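Long-range contacts in extracellular ligand-binding receptor (Sphaerobacter thermophilus, PDB 4ZPJ), which probably binds a small-molecule substrate outside the membrane for an ABC transporter, as a member of the leucine-binding protein family: residues 96-100 with 111-115; 123-129 with 146-152. One frame throughout, in Å; residues are numbered along the deposited sequence.

Contact 1: 96-100 with 111-115; sequences LIIED and KTRQL. With ZN (zinc ion), chain H.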
loop_
_atom_site.group_PDB
_atom_site.type_symbol
_atom_site.label_atom_id
_atom_site.label_comp_id
_atom_site.label_asym_id
_atom_site.label_seq_id
_atom_site.Cartn_x
_atom_site.Cartn_y
_atom_site.Cartn_z
ATOM N N LEU A 96 -10.327 -18.134 10.343
ATOM C CA LEU A 96 -10.111 -16.724 10.524
ATOM C C LEU A 96 -10.956 -16.144 11.632
ATOM O O LEU A 96 -12.145 -16.291 11.619
ATOM C CB LEU A 96 -10.525 -16.029 9.259
ATOM C CG LEU A 96 -9.697 -16.364 8.061
ATOM C CD1 LEU A 96 -10.184 -15.465 6.938
ATOM C CD2 LEU A 96 -8.230 -16.174 8.339
ATOM N N ILE A 97 -10.325 -15.492 12.584
ATOM C CA ILE A 97 -11.008 -14.767 13.631
ATOM C C ILE A 97 -10.766 -13.277 13.344
ATOM O O ILE A 97 -9.620 -12.802 13.396
ATOM C CB ILE A 97 -10.528 -15.158 15.048
ATOM C CG1 ILE A 97 -10.955 -16.592 15.406
ATOM C CG2 ILE A 97 -11.212 -14.267 16.098
ATOM C CD1 ILE A 97 -9.950 -17.632 15.042
ATOM N N ILE A 98 -11.833 -12.572 12.985
ATOM C CA ILE A 98 -11.746 -11.216 12.498
ATOM C C ILE A 98 -12.208 -10.256 13.585
ATOM O O ILE A 98 -13.342 -10.366 14.081
ATOM C CB ILE A 98 -12.604 -10.952 11.233
ATOM C CG1 ILE A 98 -11.984 -11.497 9.942
ATOM C CG2 ILE A 98 -12.768 -9.446 10.984
ATOM C CD1 ILE A 98 -11.841 -12.987 9.859
ATOM N N GLU A 99 -11.345 -9.292 13.922
ATOM C CA GLU A 99 -11.702 -8.205 14.822
ATOM C C GLU A 99 -11.547 -6.828 14.200
ATOM O O GLU A 99 -10.501 -6.488 13.582
ATOM C CB GLU A 99 -10.862 -8.314 16.077
ATOM C CG GLU A 99 -11.210 -9.546 16.905
ATOM C CD GLU A 99 -12.612 -9.509 17.416
ATOM O OE1 GLU A 99 -13.175 -8.381 17.470
ATOM O OE2 GLU A 99 -13.162 -10.585 17.785
ATOM N N ASP A 100 -12.596 -6.036 14.370
ATOM C CA ASP A 100 -12.619 -4.627 13.915
ATOM C C ASP A 100 -11.985 -3.716 14.983
ATOM O O ASP A 100 -12.435 -3.702 16.163
ATOM C CB ASP A 100 -14.081 -4.199 13.704
ATOM C CG ASP A 100 -14.240 -2.741 13.270
ATOM O OD1 ASP A 100 -13.232 -2.047 12.946
ATOM O OD2 ASP A 100 -15.435 -2.306 13.249
ATOM N N LYS A 111 -8.581 -5.342 21.065
ATOM C CA LYS A 111 -8.785 -6.413 20.098
ATOM C C LYS A 111 -7.583 -7.343 19.975
ATOM O O LYS A 111 -7.759 -8.549 19.895
ATOM C CB LYS A 111 -9.204 -5.840 18.734
ATOM C CG LYS A 111 -10.626 -5.240 18.743
ATOM C CD LYS A 111 -11.619 -6.063 19.571
ATOM C CE LYS A 111 -13.051 -5.574 19.426
ATOM N NZ LYS A 111 -13.586 -5.925 18.105
ATOM N N THR A 112 -6.382 -6.775 19.969
ATOM C CA THR A 112 -5.182 -7.550 19.763
ATOM C C THR A 112 -4.983 -8.400 20.986
ATOM O O THR A 112 -4.719 -9.588 20.851
ATOM C CB THR A 112 -3.951 -6.646 19.490
ATOM O OG1 THR A 112 -4.122 -5.954 18.250
ATOM C CG2 THR A 112 -2.690 -7.445 19.388
ATOM N N ARG A 113 -5.176 -7.827 22.185
ATOM C CA ARG A 113 -5.021 -8.635 23.391
ATOM C C ARG A 113 -5.970 -9.817 23.410
ATOM O O ARG A 113 -5.578 -10.900 23.783
ATOM C CB ARG A 113 -5.202 -7.822 24.670
ATOM C CG ARG A 113 -3.939 -7.057 25.034
ATOM C CD ARG A 113 -3.831 -6.749 26.534
ATOM N NE ARG A 113 -2.408 -6.665 26.927
ATOM C CZ ARG A 113 -1.645 -5.558 26.893
ATOM N NH1 ARG A 113 -2.138 -4.378 26.518
ATOM N NH2 ARG A 113 -0.374 -5.625 27.264
ATOM N N GLN A 114 -7.205 -9.598 22.993
ATOM C CA GLN A 114 -8.193 -10.674 22.891
ATOM C C GLN A 114 -7.797 -11.822 21.912
ATOM O O GLN A 114 -7.902 -12.984 22.244
ATOM C CB GLN A 114 -9.548 -10.059 22.528
ATOM C CG GLN A 114 -10.586 -11.024 22.008
ATOM C CD GLN A 114 -11.703 -10.327 21.248
ATOM O OE1 GLN A 114 -12.202 -9.257 21.659
ATOM N NE2 GLN A 114 -12.123 -10.946 20.138
ATOM N N LEU A 115 -7.314 -11.489 20.726
ATOM C CA LEU A 115 -6.978 -12.508 19.737
ATOM C C LEU A 115 -5.830 -13.366 20.243
ATOM O O LEU A 115 -5.832 -14.568 20.046
ATOM C CB LEU A 115 -6.543 -11.873 18.420
ATOM C CG LEU A 115 -7.543 -11.071 17.613
ATOM C CD1 LEU A 115 -6.765 -10.253 16.567
ATOM C CD2 LEU A 115 -8.560 -11.992 16.953
HETATM ZN ZN ZN H . -15.230 -9.697 18.287
HETATM O O HOH W 1 -15.457 -10.902 16.249
HETATM O O HOH W 2 -14.760 -8.895 19.574
#
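Glu99 OE1 is shared by the ammonium group of Lys111 and a zinc ion. Lys111 NZ lies 2.6 Å from Glu99 OE1 and meets it nearly along the line of its C-O bond, forming a salt bridge. The same NZ also donates to Asp100 O at 3.2 Å, from a position tilted out of the carbonyl plane, so the lysine ties two successive residues of strand 96-100 to the helix. Its chain bends at chi2 (-39°) and at chi4 and crosses the Glu99 side chain at about a right angle.

The zinc is held by both carboxylate oxygens, unevenly: Glu99 OE2 stands 2.3 Å from the ion and OE1 2.6 Å. A water on the metal also donates to Ile98 O and so links the ion to the strand backbone. Gln114 NE2 makes a weak hydrogen bond to Glu99 OE2, with the amide plane turned 79° from the carboxylate; the same NE2 has a second weak partner in Asp119. The metal and the lysine would together be expected to keep Glu99 ionised.

Beneath this polar cluster the contact is apolar. Leu115 CD2 touches Ile97 CG2 at 3.6 Å and comes equally near the methylene Glu99 CG, the leucine sliding past both side chains in the opposite direction. Strand 96-100 and helix segment 111-115 run nearly antiparallel, 9.2 Å between axes, as expected where a helix returns across the sheet in a Rossmann-like beta-alpha-beta unit. Strand 55-61 is hydrogen-bonded alongside through Ile97 and Glu99, while Thr112, on another side of helix 105-117, packs against helix 130-142.

Contact 2: 123-129 with 146-152; sequences LIAGITL and PTIVTNA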
loop_
_atom_site.group_PDB
_atom_site.type_symbol
_atom_site.label_atom_id
_atom_site.label_comp_id
_atom_site.label_asym_id
_atom_site.label_seq_id
_atom_site.Cartn_x
_atom_site.Cartn_y
_atom_site.Cartn_z
ATOM N N LEU A 123 -1.163 -16.655 14.532
ATOM C CA LEU A 123 -0.685 -15.678 13.591
ATOM C C LEU A 123 -1.695 -14.521 13.508
ATOM O O LEU A 123 -2.893 -14.757 13.567
ATOM C CB LEU A 123 -0.514 -16.363 12.215
ATOM C CG LEU A 123 -0.001 -15.423 11.125
ATOM C CD1 LEU A 123 0.899 -16.105 10.102
ATOM C CD2 LEU A 123 -1.170 -14.761 10.421
ATOM N N ILE A 124 -1.225 -13.293 13.311
ATOM C CA ILE A 124 -2.106 -12.142 13.102
ATOM C C ILE A 124 -1.790 -11.463 11.797
ATOM O O ILE A 124 -0.627 -11.242 11.492
ATOM C CB ILE A 124 -2.009 -11.154 14.272
ATOM C CG1 ILE A 124 -2.927 -11.623 15.428
ATOM C CG2 ILE A 124 -2.469 -9.747 13.909
ATOM C CD1 ILE A 124 -2.734 -10.808 16.670
ATOM N N ALA A 125 -2.824 -11.126 11.027
ATOM C CA ALA A 125 -2.673 -10.394 9.765
ATOM C C ALA A 125 -3.485 -9.125 9.866
ATOM O O ALA A 125 -4.487 -9.079 10.581
ATOM C CB ALA A 125 -3.156 -11.229 8.578
ATOM N N GLY A 126 -3.053 -8.097 9.155
ATOM C CA GLY A 126 -3.849 -6.896 9.042
ATOM C C GLY A 126 -3.110 -5.646 9.485
ATOM O O GLY A 126 -1.961 -5.377 9.003
ATOM N N ILE A 127 -3.800 -4.880 10.351
ATOM C CA ILE A 127 -3.386 -3.600 10.882
ATOM C C ILE A 127 -3.481 -2.464 9.877
ATOM O O ILE A 127 -2.588 -2.248 8.996
ATOM C CB ILE A 127 -2.003 -3.628 11.486
ATOM C CG1 ILE A 127 -1.864 -4.853 12.413
ATOM C CG2 ILE A 127 -1.783 -2.291 12.189
ATOM C CD1 ILE A 127 -0.547 -4.897 13.160
ATOM N N THR A 128 -4.578 -1.734 9.990
ATOM C CA THR A 128 -4.916 -0.771 8.990
ATOM C C THR A 128 -4.170 0.545 9.200
ATOM O O THR A 128 -3.585 1.021 8.277
ATOM C CB THR A 128 -6.448 -0.560 8.950
ATOM O OG1 THR A 128 -7.051 -1.830 8.725
ATOM C CG2 THR A 128 -6.875 0.419 7.828
ATOM N N LEU A 129 -4.196 1.119 10.398
ATOM C CA LEU A 129 -3.637 2.480 10.606
ATOM C C LEU A 129 -2.276 2.459 11.299
ATOM O O LEU A 129 -2.024 1.615 12.186
ATOM C CB LEU A 129 -4.597 3.343 11.412
ATOM C CG LEU A 129 -5.976 3.555 10.748
ATOM C CD1 LEU A 129 -6.867 4.427 11.614
ATOM C CD2 LEU A 129 -5.867 4.137 9.335
ATOM N N PRO A 146 3.701 -13.970 15.451
ATOM C CA PRO A 146 3.966 -13.666 14.062
ATOM C C PRO A 146 2.866 -12.829 13.481
ATOM O O PRO A 146 1.678 -13.102 13.700
ATOM C CB PRO A 146 4.037 -15.062 13.394
ATOM C CG PRO A 146 4.357 -15.980 14.536
ATOM C CD PRO A 146 3.527 -15.413 15.656
ATOM N N THR A 147 3.245 -11.766 12.808
ATOM C CA THR A 147 2.298 -10.716 12.427
ATOM C C THR A 147 2.569 -10.310 10.989
ATOM O O THR A 147 3.716 -10.073 10.637
ATOM C CB THR A 147 2.479 -9.509 13.346
ATOM O OG1 THR A 147 2.234 -9.896 14.701
ATOM C CG2 THR A 147 1.539 -8.432 12.943
ATOM N N ILE A 148 1.529 -10.269 10.167
ATOM C CA ILE A 148 1.656 -9.885 8.762
ATOM C C ILE A 148 0.888 -8.560 8.571
ATOM O O ILE A 148 -0.349 -8.552 8.568
ATOM C CB ILE A 148 0.986 -10.894 7.793
ATOM C CG1 ILE A 148 1.331 -12.340 8.078
ATOM C CG2 ILE A 148 1.344 -10.603 6.360
ATOM C CD1 ILE A 148 2.693 -12.752 7.799
ATOM N N VAL A 149 1.609 -7.461 8.417
ATOM C CA VAL A 149 0.979 -6.171 8.214
ATOM C C VAL A 149 0.573 -5.952 6.775
ATOM O O VAL A 149 1.414 -5.990 5.865
ATOM C CB VAL A 149 1.900 -5.055 8.647
ATOM C CG1 VAL A 149 1.259 -3.703 8.364
ATOM C CG2 VAL A 149 2.130 -5.210 10.139
ATOM N N THR A 150 -0.732 -5.731 6.563
ATOM C CA THR A 150 -1.249 -5.628 5.200
ATOM C C THR A 150 -1.491 -4.185 4.757
ATOM O O THR A 150 -1.793 -3.936 3.580
ATOM C CB THR A 150 -2.537 -6.461 5.046
ATOM O OG1 THR A 150 -3.505 -6.056 6.030
ATOM C CG2 THR A 150 -2.235 -7.940 5.288
ATOM N N ASN A 151 -1.366 -3.217 5.663
ATOM C CA ASN A 151 -1.568 -1.832 5.227
ATOM C C ASN A 151 -0.652 -0.864 5.895
ATOM O O ASN A 151 0.276 -0.441 5.266
ATOM C CB ASN A 151 -3.031 -1.397 5.354
ATOM C CG ASN A 151 -3.294 -0.076 4.671
ATOM O OD1 ASN A 151 -3.191 0.048 3.413
ATOM N ND2 ASN A 151 -3.492 0.933 5.466
ATOM N N ALA A 152 -0.890 -0.523 7.158
ATOM C CA ALA A 152 -0.100 0.443 7.925
ATOM C C ALA A 152 1.334 0.663 7.403
ATOM O O ALA A 152 2.195 -0.188 7.579
ATOM C CB ALA A 152 -0.047 0.013 9.377
#
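Ile127 holds CG1 beside its backbone N (chi1 -47°) and stretches on to CD1, which reaches Val149 CG2 at 4.0 Å and also touches Thr147 CG2. Asn151 instead swings CG trans to its backbone N (chi1 -169°), which delivers its amide to the backbone of Thr128. They belong to two neighbouring parallel strands, and the loops that follow them, of a beta-alpha-beta unit, strand 123-126, helix 130-142 and strand 147-149, within the periplasmic binding protein fold.

The backbone ladder is regular. Pro146 O accepts Ile124 N, Ile124 O accepts Ile148 N at 2.7 Å, and Ile148 O accepts Gly126 N; Thr150 N then closes on Gly126 O. Past the strand ends the pairing carries on between the two loops, where Ala152 N donates to Ile127 O at 3.0 Å.

Side chains fill both faces. Ala125 and Ile148 lie together on one; Ile124, Thr147 and Val149 point to the other. Leu123 CD2 rests against Ile148 CG1, and helix 362-371 covers Pro146 and Ile148. Helix 130-142 packs against Ile124, Thr147 and Ile127, while Ile127 CG2 meets Ala152 CB. At the end of the strand Gly126 has a positive phi (124°), a backbone shape that a residue with a side chain would find hard to adopt; here Thr150 OG1 approaches within 3.1 Å of Gly126 CA. Thr128 OG1 accepts from Thr62 N, and separately Asn151 ND2 donates to Thr128 O at 2.8 Å, on a lone pair and with the oxygen almost exactly in the amide plane.

Both contacts involve the same mixed sheet, and helix 105-117 is followed in the chain by strand 123-126. Their places differ: contact 1 lies far from the centre of the chain and is partly buried, pairing strand 92-100 with the helix that follows it, whereas contact 2 joins two adjacent strands and is buried, nearer the centre of the chain. The chemistry follows suit. Contact 1 depends on charged side chains, a zinc ion and a small apolar base; contact 2 depends on backbone hydrogen bonds and hydrocarbon packing, with one asparagine amide at the loop end. The two meet where Leu115 CD1 packs on Ile124 CD1 at 4.1 Å.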